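Side-chain contacts in Glyoxalase/bleomycin resistance protein/dioxygenase (Catenulispora acidiphila, PDB 4N04), which has no established substrate but belongs to the vicinal oxygen chelate superfamily, whose members include glyoxalases, dioxygenases and bleomycin resistance proteins, and may act as a dioxygenase: residues A10-G15 / S107-G112; A22-L27 / R49-V54; A30-Y35 / T39-Q44; Q89-Y92 / V96-V99. The protein carries 1 engineered substitution. All coordinates share one frame; numbering follows the deposited sequence.

Interaction 1: A10-G15 / S107-G112; sequences AGVAVG and SEIAFG
S107 OG has two polar partners, one as donor and one as acceptor, while its nearest carbon neighbour in A10-G15 is CG1 of V12, 3.9 Å from the oxygen. As a donor it gives its proton to a water at 2.8 Å from S107 OG; as an acceptor it takes the backbone N-H of A63. The same water donates in turn to the carbonyl oxygen A13 O, 2.8 Å away, and so bridges the two segments where no direct hydrogen bond crosses between them. A small hydroxyl suits the place, because it can satisfy two polar partners and still lie close to a methyl group.

The apolar half of the contact belongs to V12, whose two branches do different work. With CG1 anti to the backbone N (chi1 178°), that methyl meets the serine, OG as well as CB, and CG2 is left to face the end of I109. There V12 CG2 and I109 CD1 are 4.3 Å apart, a loose touch between branched residues that fill space without needing polar partners. Y24 of helix 17-28 touches both V12 and I109 and so closes the apolar patch, while D103 OD1 accepts the backbone N-H of S107.

Strand 8-14 and strand 108-113 belong to the two different four-stranded sheets of the vicinal oxygen chelate fold, and only 96 Å² is buried between these segments. The chemistry implies a sparse, water-mediated seam: one buried hydroxyl whose hydrogen-bonding needs are met, next to a small aliphatic contact, in place of continuous backbone pairing.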
loop_
_atom_site.group_PDB
_atom_site.type_symbol
_atom_site.label_atom_id
_atom_site.label_comp_id
_atom_site.label_asym_id
_atom_site.label_seq_id
_atom_site.Cartn_x
_atom_site.Cartn_y
_atom_site.Cartn_z
ATOM N N ALA A 10 -6.862 7.352 -2.047
ATOM C CA ALA A 10 -5.585 7.675 -1.424
ATOM C C ALA A 10 -4.475 7.533 -2.465
ATOM O O ALA A 10 -4.259 6.439 -2.992
ATOM C CB ALA A 10 -5.323 6.771 -0.215
ATOM N N GLY A 11 -3.784 8.635 -2.767
ATOM C CA GLY A 11 -2.778 8.641 -3.819
ATOM C C GLY A 11 -1.319 8.534 -3.389
ATOM O O GLY A 11 -0.925 8.965 -2.303
ATOM N N VAL A 12 -0.501 7.947 -4.252
ATOM C CA VAL A 12 0.927 7.868 -4.012
ATOM C C VAL A 12 1.651 8.271 -5.283
ATOM O O VAL A 12 1.451 7.675 -6.331
ATOM C CB VAL A 12 1.372 6.435 -3.610
ATOM C CG1 VAL A 12 2.880 6.392 -3.408
ATOM C CG2 VAL A 12 0.639 5.961 -2.341
ATOM N N ALA A 13 2.482 9.299 -5.212
ATOM C CA ALA A 13 3.314 9.633 -6.354
ATOM C C ALA A 13 4.502 8.673 -6.415
ATOM O O ALA A 13 5.160 8.421 -5.392
ATOM C CB ALA A 13 3.796 11.083 -6.263
ATOM N N VAL A 14 4.794 8.147 -7.601
ATOM C CA VAL A 14 5.952 7.267 -7.759
ATOM C C VAL A 14 6.954 7.733 -8.836
ATOM O O VAL A 14 6.635 8.571 -9.690
ATOM C CB VAL A 14 5.526 5.802 -8.033
ATOM C CG1 VAL A 14 4.504 5.330 -6.982
ATOM C CG2 VAL A 14 4.969 5.664 -9.440
ATOM N N GLY A 15 8.164 7.188 -8.762
ATOM C CA GLY A 15 9.206 7.473 -9.738
ATOM C C GLY A 15 9.080 6.610 -10.985
ATOM O O GLY A 15 8.495 7.025 -11.976
ATOM N N SER A 107 8.069 5.905 0.033
ATOM C CA SER A 107 6.796 6.222 0.655
ATOM C C SER A 107 6.433 5.135 1.670
ATOM O O SER A 107 6.832 3.977 1.519
ATOM C CB SER A 107 5.698 6.367 -0.388
ATOM O OG SER A 107 5.800 7.603 -1.052
ATOM N N GLU A 108 5.682 5.521 2.699
ATOM C CA GLU A 108 5.330 4.623 3.798
ATOM C C GLU A 108 3.897 4.131 3.681
ATOM O O GLU A 108 2.957 4.925 3.673
ATOM C CB GLU A 108 5.506 5.338 5.141
ATOM C CG GLU A 108 6.936 5.774 5.427
ATOM C CD GLU A 108 7.072 6.667 6.670
ATOM O OE1 GLU A 108 6.053 6.928 7.343
ATOM O OE2 GLU A 108 8.204 7.117 6.972
ATOM N N ILE A 109 3.737 2.820 3.577
ATOM C CA ILE A 109 2.416 2.216 3.607
ATOM C C ILE A 109 2.289 1.387 4.875
ATOM O O ILE A 109 2.907 0.327 4.988
ATOM C CB ILE A 109 2.175 1.277 2.392
ATOM C CG1 ILE A 109 2.654 1.935 1.104
ATOM C CG2 ILE A 109 0.711 0.897 2.292
ATOM C CD1 ILE A 109 1.847 3.145 0.710
ATOM N N ALA A 110 1.491 1.860 5.823
ATOM C CA ALA A 110 1.347 1.160 7.093
ATOM C C ALA A 110 0.045 0.369 7.203
ATOM O O ALA A 110 -1.001 0.768 6.674
ATOM C CB ALA A 110 1.492 2.121 8.268
ATOM N N PHE A 111 0.138 -0.762 7.894
ATOM C CA PHE A 111 -0.999 -1.631 8.142
ATOM C C PHE A 111 -1.130 -1.867 9.623
ATOM O O PHE A 111 -0.202 -2.346 10.275
ATOM C CB PHE A 111 -0.813 -2.970 7.445
ATOM C CG PHE A 111 -0.846 -2.889 5.954
ATOM C CD1 PHE A 111 -2.026 -3.100 5.265
ATOM C CD2 PHE A 111 0.306 -2.612 5.238
ATOM C CE1 PHE A 111 -2.060 -3.034 3.889
ATOM C CE2 PHE A 111 0.283 -2.545 3.858
ATOM C CZ PHE A 111 -0.904 -2.753 3.177
ATOM N N GLY A 112 -2.294 -1.529 10.158
ATOM C CA GLY A 112 -2.568 -1.736 11.563
ATOM C C GLY A 112 -3.752 -2.653 11.771
ATOM O O GLY A 112 -4.330 -3.175 10.817
HETATM O O HOH W 1 6.439 6.729 -3.634
#

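Interaction 2: A22-L27 / R49-V54; sequences AWYRSL and RLLYIV
Y24 leans from helix 17-28 onto L51 and I53 of strand 49-55, the helix-on-sheet packing by which the vicinal oxygen chelate fold covers a face of its curved sheet. The contact is wholly apolar, and the two strand residues are two apart, which puts both on the face turned to the helix.

A CH-pi interaction comes first. I53 sets its CG2 methyl over one face of the Y24 ring, 3.9 Å from the ring centroid and 14° off the normal, though displaced toward the rim. CG1 of I53 stands between the backbone N and the carbonyl carbon (chi1 62°), which leaves CG2 to meet the ring. A beta-branched residue suits the site because this short branch reaches the ring straight from CB.

Aromatic packing within the helix holds the ring from behind: W23 brings CE3 over the centre of the opposite face, 3.5 Å above the plane, with Y24 at the edge of the indole. The polar end of Y24 is bound elsewhere: its OH is hydrogen-bonded to D103 OD2. A tyrosine thus joins a flat apolar surface to a polar tip.

Simple aliphatic contact completes the set: the side chains of L51 and Y24 cross at about a right angle, with L51 CD2 4.0 Å from Y24 CD1.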
loop_
_atom_site.group_PDB
_atom_site.type_symbol
_atom_site.label_atom_id
_atom_site.label_comp_id
_atom_site.label_asym_id
_atom_site.label_seq_id
_atom_site.Cartn_x
_atom_site.Cartn_y
_atom_site.Cartn_z
ATOM N N ALA A 22 4.719 -3.201 -9.853
ATOM C CA ALA A 22 5.120 -4.536 -9.444
ATOM C C ALA A 22 5.034 -4.664 -7.925
ATOM O O ALA A 22 4.387 -5.580 -7.392
ATOM C CB ALA A 22 6.527 -4.823 -9.918
ATOM N N TRP A 23 5.675 -3.723 -7.234
ATOM C CA TRP A 23 5.730 -3.735 -5.781
ATOM C C TRP A 23 4.347 -3.665 -5.142
ATOM O O TRP A 23 4.024 -4.478 -4.280
ATOM C CB TRP A 23 6.619 -2.606 -5.273
ATOM C CG TRP A 23 6.876 -2.677 -3.808
ATOM C CD1 TRP A 23 7.879 -3.361 -3.186
ATOM C CD2 TRP A 23 6.117 -2.044 -2.771
ATOM N NE1 TRP A 23 7.789 -3.197 -1.827
ATOM C CE2 TRP A 23 6.719 -2.389 -1.545
ATOM C CE3 TRP A 23 4.984 -1.222 -2.759
ATOM C CZ2 TRP A 23 6.228 -1.939 -0.322
ATOM C CZ3 TRP A 23 4.499 -0.778 -1.538
ATOM C CH2 TRP A 23 5.118 -1.142 -0.341
ATOM N N TYR A 24 3.517 -2.718 -5.558
ATOM C CA TYR A 24 2.184 -2.615 -4.971
ATOM C C TYR A 24 1.332 -3.853 -5.258
ATOM O O TYR A 24 0.494 -4.247 -4.442
ATOM C CB TYR A 24 1.475 -1.325 -5.416
ATOM C CG TYR A 24 1.954 -0.094 -4.667
ATOM C CD1 TYR A 24 1.326 0.320 -3.494
ATOM C CD2 TYR A 24 3.048 0.629 -5.118
ATOM C CE1 TYR A 24 1.769 1.435 -2.792
ATOM C CE2 TYR A 24 3.501 1.723 -4.446
ATOM C CZ TYR A 24 2.863 2.136 -3.273
ATOM O OH TYR A 24 3.322 3.241 -2.605
ATOM N N ARG A 25 1.555 -4.465 -6.416
ATOM C CA ARG A 25 0.875 -5.708 -6.769
ATOM C C ARG A 25 1.217 -6.792 -5.744
ATOM O O ARG A 25 0.322 -7.397 -5.135
ATOM C CB ARG A 25 1.277 -6.166 -8.171
ATOM C CG ARG A 25 0.137 -6.781 -8.965
ATOM C CD ARG A 25 0.649 -7.813 -9.964
ATOM N NE ARG A 25 1.711 -7.282 -10.811
ATOM C CZ ARG A 25 1.494 -6.631 -11.949
ATOM N NH1 ARG A 25 0.249 -6.428 -12.366
ATOM N NH2 ARG A 25 2.518 -6.180 -12.670
ATOM N N SER A 26 2.514 -7.021 -5.551
ATOM C CA SER A 26 2.985 -7.962 -4.540
ATOM C C SER A 26 2.399 -7.667 -3.162
ATOM O O SER A 26 1.862 -8.556 -2.508
ATOM C CB SER A 26 4.508 -7.944 -4.468
ATOM O OG SER A 26 5.086 -8.343 -5.703
ATOM N N LEU A 27 2.495 -6.418 -2.727
ATOM C CA LEU A 27 2.057 -6.057 -1.395
ATOM C C LEU A 27 0.572 -6.348 -1.213
ATOM O O LEU A 27 0.171 -7.012 -0.252
ATOM C CB LEU A 27 2.360 -4.575 -1.103
ATOM C CG LEU A 27 1.755 -4.004 0.182
ATOM C CD1 LEU A 27 2.501 -4.537 1.400
ATOM C CD2 LEU A 27 1.760 -2.493 0.175
ATOM N N ARG A 49 -13.079 2.884 -0.772
ATOM C CA ARG A 49 -11.708 2.997 -0.285
ATOM C C ARG A 49 -10.750 2.484 -1.338
ATOM O O ARG A 49 -10.602 1.271 -1.510
ATOM C CB ARG A 49 -11.512 2.183 0.987
ATOM C CG ARG A 49 -12.084 2.800 2.235
ATOM C CD ARG A 49 -13.535 2.509 2.388
ATOM N NE ARG A 49 -13.805 1.097 2.597
ATOM C CZ ARG A 49 -14.640 0.647 3.525
ATOM N NH1 ARG A 49 -15.259 1.503 4.326
ATOM N NH2 ARG A 49 -14.843 -0.647 3.659
ATOM N N LEU A 50 -10.094 3.399 -2.036
ATOM C CA LEU A 50 -9.228 3.011 -3.140
ATOM C C LEU A 50 -7.844 3.599 -2.963
ATOM O O LEU A 50 -7.673 4.628 -2.316
ATOM C CB LEU A 50 -9.816 3.457 -4.481
ATOM C CG LEU A 50 -11.274 3.063 -4.742
ATOM C CD1 LEU A 50 -12.231 4.141 -4.256
ATOM C CD2 LEU A 50 -11.506 2.773 -6.211
ATOM N N LEU A 51 -6.859 2.927 -3.540
ATOM C CA LEU A 51 -5.485 3.383 -3.508
ATOM C C LEU A 51 -5.022 3.517 -4.945
ATOM O O LEU A 51 -5.274 2.626 -5.762
ATOM C CB LEU A 51 -4.615 2.355 -2.787
ATOM C CG LEU A 51 -3.094 2.535 -2.867
ATOM C CD1 LEU A 51 -2.653 3.746 -2.058
ATOM C CD2 LEU A 51 -2.368 1.274 -2.394
ATOM N N TYR A 52 -4.358 4.622 -5.269
ATOM C CA TYR A 52 -3.782 4.758 -6.600
ATOM C C TYR A 52 -2.336 5.249 -6.623
ATOM O O TYR A 52 -1.919 6.039 -5.776
ATOM C CB TYR A 52 -4.671 5.615 -7.513
ATOM C CG TYR A 52 -4.669 7.097 -7.217
ATOM C CD1 TYR A 52 -3.842 7.966 -7.925
ATOM C CD2 TYR A 52 -5.503 7.633 -6.242
ATOM C CE1 TYR A 52 -3.843 9.334 -7.662
ATOM C CE2 TYR A 52 -5.518 9.000 -5.979
ATOM C CZ TYR A 52 -4.686 9.844 -6.686
ATOM O OH TYR A 52 -4.693 11.198 -6.415
ATOM N N ILE A 53 -1.580 4.759 -7.598
ATOM C CA ILE A 53 -0.235 5.251 -7.858
ATOM C C ILE A 53 -0.206 5.991 -9.193
ATOM O O ILE A 53 -0.916 5.641 -10.136
ATOM C CB ILE A 53 0.792 4.108 -7.873
ATOM C CG1 ILE A 53 0.471 3.126 -9.006
ATOM C CG2 ILE A 53 0.804 3.390 -6.539
ATOM C CD1 ILE A 53 1.445 1.965 -9.123
ATOM N N VAL A 54 0.616 7.026 -9.275
ATOM C CA VAL A 54 0.757 7.764 -10.519
ATOM C C VAL A 54 2.212 8.175 -10.647
ATOM O O VAL A 54 2.860 8.465 -9.651
ATOM C CB VAL A 54 -0.156 9.011 -10.544
ATOM C CG1 VAL A 54 0.050 9.851 -9.298
ATOM C CG2 VAL A 54 0.084 9.838 -11.813
#

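Interaction 3: A30-Y35 / T39-Q44; sequences AEPTFY and TEAVWQ
W43 lays its indole against the loop A30-P32. Its CG is anti to the carbonyl carbon (chi1 -75°), which swings the ring from CB back along that loop. CD1 comes to 3.6 Å from E31 O. NE1 donates to A30 O at 3.2 Å in a bond of 167°; the oxygen lies in the indole plane, but the donor approaches from above the carbonyl plane. P32 CA sits over the face of the five-membered ring, a CH-pi contact, and at the six-membered ring W43 CZ2 meets P32 CG at 3.8 Å. Proline suits the spot by offering a rigid aliphatic surface to the aromatic face.

On the other side of the strand, V42 CB lies over one face of the F34 ring, 4.0 Å from its centroid, with CG1 and CG2 spread across that same face. T33 OG1 accepts the backbone N-H of Q44 at 2.9 Å, so its hydroxyl stands in for a main-chain acceptor. V42 N donates to F34 O at 3.0 Å, whereas T33 N and F34 N both reach V42 O in weak bonds. With T33 and F34 together opposite V42, this is a classic beta bulge in an antiparallel hairpin at the margin of the sheet.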
loop_
_atom_site.group_PDB
_atom_site.type_symbol
_atom_site.label_atom_id
_atom_site.label_comp_id
_atom_site.label_asym_id
_atom_site.label_seq_id
_atom_site.Cartn_x
_atom_site.Cartn_y
_atom_site.Cartn_z
ATOM N N ALA A 30 -3.141 -8.236 -5.346
ATOM C CA ALA A 30 -4.200 -8.093 -6.325
ATOM C C ALA A 30 -3.680 -7.256 -7.464
ATOM O O ALA A 30 -2.678 -6.560 -7.332
ATOM C CB ALA A 30 -5.429 -7.453 -5.714
ATOM N N GLU A 31 -4.362 -7.355 -8.591
ATOM C CA GLU A 31 -4.040 -6.582 -9.773
ATOM C C GLU A 31 -4.826 -5.301 -9.671
ATOM O O GLU A 31 -5.860 -5.262 -8.995
ATOM C CB GLU A 31 -4.480 -7.357 -11.020
ATOM C CG GLU A 31 -3.650 -8.590 -11.292
ATOM C CD GLU A 31 -2.424 -8.271 -12.118
ATOM O OE1 GLU A 31 -2.397 -7.174 -12.723
ATOM O OE2 GLU A 31 -1.497 -9.113 -12.162
ATOM N N PRO A 32 -4.340 -4.244 -10.326
ATOM C CA PRO A 32 -5.072 -2.979 -10.352
ATOM C C PRO A 32 -6.510 -3.206 -10.796
ATOM O O PRO A 32 -6.740 -3.990 -11.714
ATOM C CB PRO A 32 -4.319 -2.182 -11.409
ATOM C CG PRO A 32 -2.930 -2.674 -11.299
ATOM C CD PRO A 32 -3.011 -4.127 -10.943
ATOM N N THR A 33 -7.465 -2.556 -10.143
ATOM C CA THR A 33 -8.848 -2.597 -10.603
ATOM C C THR A 33 -9.015 -1.943 -11.991
ATOM O O THR A 33 -9.814 -2.401 -12.797
ATOM C CB THR A 33 -9.787 -1.945 -9.584
ATOM O OG1 THR A 33 -9.641 -2.601 -8.314
ATOM C CG2 THR A 33 -11.232 -2.031 -10.040
ATOM N N PHE A 34 -8.261 -0.882 -12.265
ATOM C CA PHE A 34 -8.214 -0.277 -13.596
ATOM C C PHE A 34 -7.057 0.694 -13.747
ATOM O O PHE A 34 -6.478 1.136 -12.750
ATOM C CB PHE A 34 -9.527 0.425 -13.962
ATOM C CG PHE A 34 -9.944 1.511 -13.010
ATOM C CD1 PHE A 34 -9.757 2.853 -13.342
ATOM C CD2 PHE A 34 -10.566 1.198 -11.802
ATOM C CE1 PHE A 34 -10.162 3.871 -12.471
ATOM C CE2 PHE A 34 -10.978 2.204 -10.926
ATOM C CZ PHE A 34 -10.770 3.546 -11.259
ATOM N N TYR A 35 -6.729 1.020 -14.998
ATOM C CA TYR A 35 -5.717 2.029 -15.305
ATOM C C TYR A 35 -6.344 3.255 -15.962
ATOM O O TYR A 35 -6.650 3.231 -17.142
ATOM C CB TYR A 35 -4.641 1.484 -16.245
ATOM C CG TYR A 35 -3.905 0.265 -15.759
ATOM C CD1 TYR A 35 -2.586 0.350 -15.340
ATOM C CD2 TYR A 35 -4.522 -0.973 -15.730
ATOM C CE1 TYR A 35 -1.902 -0.765 -14.901
ATOM C CE2 TYR A 35 -3.853 -2.096 -15.289
ATOM C CZ TYR A 35 -2.542 -1.991 -14.881
ATOM O OH TYR A 35 -1.883 -3.121 -14.450
ATOM N N THR A 39 0.519 5.521 -16.975
ATOM C CA THR A 39 1.315 5.556 -15.756
ATOM C C THR A 39 0.466 5.850 -14.505
ATOM O O THR A 39 0.860 6.617 -13.629
ATOM C CB THR A 39 2.517 6.504 -15.893
ATOM O OG1 THR A 39 2.070 7.783 -16.346
ATOM C CG2 THR A 39 3.504 5.940 -16.906
ATOM N N GLU A 40 -0.689 5.192 -14.434
ATOM C CA GLU A 40 -1.614 5.329 -13.322
ATOM C C GLU A 40 -2.388 4.049 -13.098
ATOM O O GLU A 40 -2.991 3.505 -14.016
ATOM C CB GLU A 40 -2.608 6.444 -13.586
ATOM C CG GLU A 40 -2.492 7.564 -12.615
ATOM C CD GLU A 40 -3.730 8.422 -12.555
ATOM O OE1 GLU A 40 -3.802 9.413 -13.317
ATOM O OE2 GLU A 40 -4.623 8.098 -11.740
ATOM N N ALA A 41 -2.382 3.577 -11.861
ATOM C CA ALA A 41 -3.080 2.356 -11.515
ATOM C C ALA A 41 -3.875 2.576 -10.233
ATOM O O ALA A 41 -3.368 3.152 -9.268
ATOM C CB ALA A 41 -2.086 1.223 -11.347
ATOM N N VAL A 42 -5.120 2.117 -10.241
ATOM C CA VAL A 42 -6.041 2.252 -9.126
ATOM C C VAL A 42 -6.425 0.873 -8.593
ATOM O O VAL A 42 -6.780 -0.014 -9.366
ATOM C CB VAL A 42 -7.335 2.944 -9.582
ATOM C CG1 VAL A 42 -8.341 3.025 -8.449
ATOM C CG2 VAL A 42 -7.039 4.315 -10.142
ATOM N N TRP A 43 -6.331 0.685 -7.280
ATOM C CA TRP A 43 -6.843 -0.519 -6.640
ATOM C C TRP A 43 -8.061 -0.156 -5.826
ATOM O O TRP A 43 -8.014 0.758 -4.997
ATOM C CB TRP A 43 -5.834 -1.130 -5.675
ATOM C CG TRP A 43 -4.700 -1.845 -6.288
ATOM C CD1 TRP A 43 -4.551 -3.191 -6.398
ATOM C CD2 TRP A 43 -3.517 -1.264 -6.840
ATOM N NE1 TRP A 43 -3.354 -3.491 -6.993
ATOM C CE2 TRP A 43 -2.699 -2.325 -7.281
ATOM C CE3 TRP A 43 -3.070 0.051 -7.014
ATOM C CZ2 TRP A 43 -1.459 -2.116 -7.881
ATOM C CZ3 TRP A 43 -1.840 0.259 -7.614
ATOM C CH2 TRP A 43 -1.047 -0.817 -8.037
ATOM N N GLN A 44 -9.153 -0.876 -6.048
ATOM C CA GLN A 44 -10.256 -0.813 -5.112
ATOM C C GLN A 44 -9.988 -1.830 -4.026
ATOM O O GLN A 44 -9.925 -3.030 -4.296
ATOM C CB GLN A 44 -11.585 -1.115 -5.776
ATOM C CG GLN A 44 -12.714 -1.100 -4.779
ATOM C CD GLN A 44 -14.034 -0.830 -5.436
ATOM O OE1 GLN A 44 -14.132 0.021 -6.318
ATOM N NE2 GLN A 44 -15.060 -1.560 -5.026
#

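Interaction 4: Q89-Y92 / V96-V99; sequences QETY and VRKV
E90 and K98 form a hydrogen-bonded pair: E90 N donates to K98 O at 2.9 Å, and K98 N returns a bond to E90 O at 3.0 Å. Two residues nearer the turn, Y92 N donates to V96 O at 3.1 Å, and the edge of the tyrosine ring lies by the same carbonyl oxygen. The side chains of E90 and K98 lie side by side, pointing the same way. K98 is extended, with CG anti to the backbone N (chi1 177°), yet its NZ stops 3.8 Å from E90 OE2, a long salt bridge that suits charged tips near solvent.

The face carrying Q89, T91, R97 and V99 relies on aliphatic stems. Q89 CG packs on V99 CB at 3.7 Å, and T91 CG2 touches R97 CG at 3.9 Å.

Outer residues place these groups. R97 bends at chi3 (-72°) and sends NH2 to salt bridges with D73 and E113, while its stem and V99 rest on L72 and L76 of helix 72-81. Within the turn, N94 OD1 accepts the N-H of V96. With strand axes 169° apart, this is an antiparallel beta hairpin, strand 88-91 lying outermost in the second sheet of the vicinal oxygen chelate fold.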
loop_
_atom_site.group_PDB
_atom_site.type_symbol
_atom_site.label_atom_id
_atom_site.label_comp_id
_atom_site.label_asym_id
_atom_site.label_seq_id
_atom_site.Cartn_x
_atom_site.Cartn_y
_atom_site.Cartn_z
ATOM N N GLN A 89 8.211 -3.254 12.360
ATOM C CA GLN A 89 7.051 -3.708 13.140
ATOM C C GLN A 89 7.018 -3.143 14.561
ATOM O O GLN A 89 7.923 -3.371 15.352
ATOM C CB GLN A 89 7.002 -5.219 13.225
ATOM C CG GLN A 89 6.536 -5.879 11.952
ATOM C CD GLN A 89 6.113 -7.313 12.173
ATOM O OE1 GLN A 89 5.417 -7.624 13.150
ATOM N NE2 GLN A 89 6.539 -8.202 11.274
ATOM N N GLU A 90 5.957 -2.416 14.883
ATOM C CA GLU A 90 5.781 -1.860 16.212
ATOM C C GLU A 90 4.668 -2.635 16.898
ATOM O O GLU A 90 3.565 -2.748 16.375
ATOM C CB GLU A 90 5.411 -0.373 16.138
ATOM C CG GLU A 90 6.384 0.487 15.347
ATOM C CD GLU A 90 6.014 1.974 15.334
ATOM O OE1 GLU A 90 5.991 2.595 16.423
ATOM O OE2 GLU A 90 5.755 2.524 14.234
ATOM N N THR A 91 4.951 -3.176 18.069
ATOM C CA THR A 91 3.908 -3.819 18.852
ATOM C C THR A 91 3.680 -3.019 20.122
ATOM O O THR A 91 4.558 -2.924 20.955
ATOM C CB THR A 91 4.284 -5.268 19.211
ATOM O OG1 THR A 91 4.931 -5.888 18.086
ATOM C CG2 THR A 91 3.040 -6.050 19.563
ATOM N N TYR A 92 2.516 -2.406 20.257
ATOM C CA TYR A 92 2.237 -1.632 21.455
ATOM C C TYR A 92 1.781 -2.549 22.584
ATOM O O TYR A 92 1.629 -3.760 22.387
ATOM C CB TYR A 92 1.214 -0.534 21.180
ATOM C CG TYR A 92 1.641 0.441 20.107
ATOM C CD1 TYR A 92 2.469 1.523 20.405
ATOM C CD2 TYR A 92 1.215 0.279 18.794
ATOM C CE1 TYR A 92 2.862 2.423 19.416
ATOM C CE2 TYR A 92 1.601 1.170 17.793
ATOM C CZ TYR A 92 2.421 2.243 18.107
ATOM O OH TYR A 92 2.794 3.121 17.101
ATOM N N VAL A 96 -1.584 -4.594 19.918
ATOM C CA VAL A 96 -1.912 -4.032 18.616
ATOM C C VAL A 96 -0.655 -3.686 17.833
ATOM O O VAL A 96 0.192 -2.931 18.303
ATOM C CB VAL A 96 -2.779 -2.778 18.730
ATOM C CG1 VAL A 96 -2.617 -1.904 17.486
ATOM C CG2 VAL A 96 -4.229 -3.170 18.938
ATOM N N ARG A 97 -0.545 -4.245 16.637
ATOM C CA ARG A 97 0.595 -3.966 15.783
ATOM C C ARG A 97 0.320 -2.890 14.744
ATOM O O ARG A 97 -0.801 -2.725 14.270
ATOM C CB ARG A 97 1.055 -5.231 15.062
ATOM C CG ARG A 97 1.627 -6.296 15.959
ATOM C CD ARG A 97 1.711 -7.595 15.194
ATOM N NE ARG A 97 0.386 -8.164 14.996
ATOM C CZ ARG A 97 0.114 -9.148 14.144
ATOM N NH1 ARG A 97 1.080 -9.665 13.399
ATOM N NH2 ARG A 97 -1.126 -9.607 14.031
ATOM N N LYS A 98 1.371 -2.156 14.410
ATOM C CA LYS A 98 1.422 -1.388 13.187
ATOM C C LYS A 98 2.642 -1.901 12.437
ATOM O O LYS A 98 3.733 -1.960 13.002
ATOM C CB LYS A 98 1.569 0.103 13.493
ATOM C CG LYS A 98 1.704 0.992 12.261
ATOM C CD LYS A 98 1.948 2.427 12.682
ATOM C CE LYS A 98 2.723 3.214 11.638
ATOM N NZ LYS A 98 3.252 4.484 12.218
ATOM N N VAL A 99 2.474 -2.306 11.182
ATOM C CA VAL A 99 3.654 -2.641 10.393
ATOM C C VAL A 99 3.798 -1.748 9.172
ATOM O O VAL A 99 2.830 -1.462 8.463
ATOM C CB VAL A 99 3.788 -4.164 10.066
ATOM C CG1 VAL A 99 2.732 -5.003 10.825
ATOM C CG2 VAL A 99 3.763 -4.412 8.586
HETATM O O HOH W 2 5.432 0.099 12.250
#

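Overall arrangement
From the N terminus, strand 8-14 opens the long loop that interaction 1 closes only at 107-112, and the other three contacts nest within it. Helix 17-28 follows, and interaction 2 shuts a smaller loop at 49-54, inside which interaction 3 closes the hairpin of 30-35 and 39-44. Interaction 4 comes later, in series with 2 and 3, and closes the hairpin of 89-92 and 96-99; no loops cross. Interactions 2 and 3 share one sheet, linked by L51 O to W43 N and the R25-E31 salt bridge. V12 N to Y52 O ties 1 to that sheet and F111 O to V99 N joins it to 4 in the other, so interaction 1 spans both.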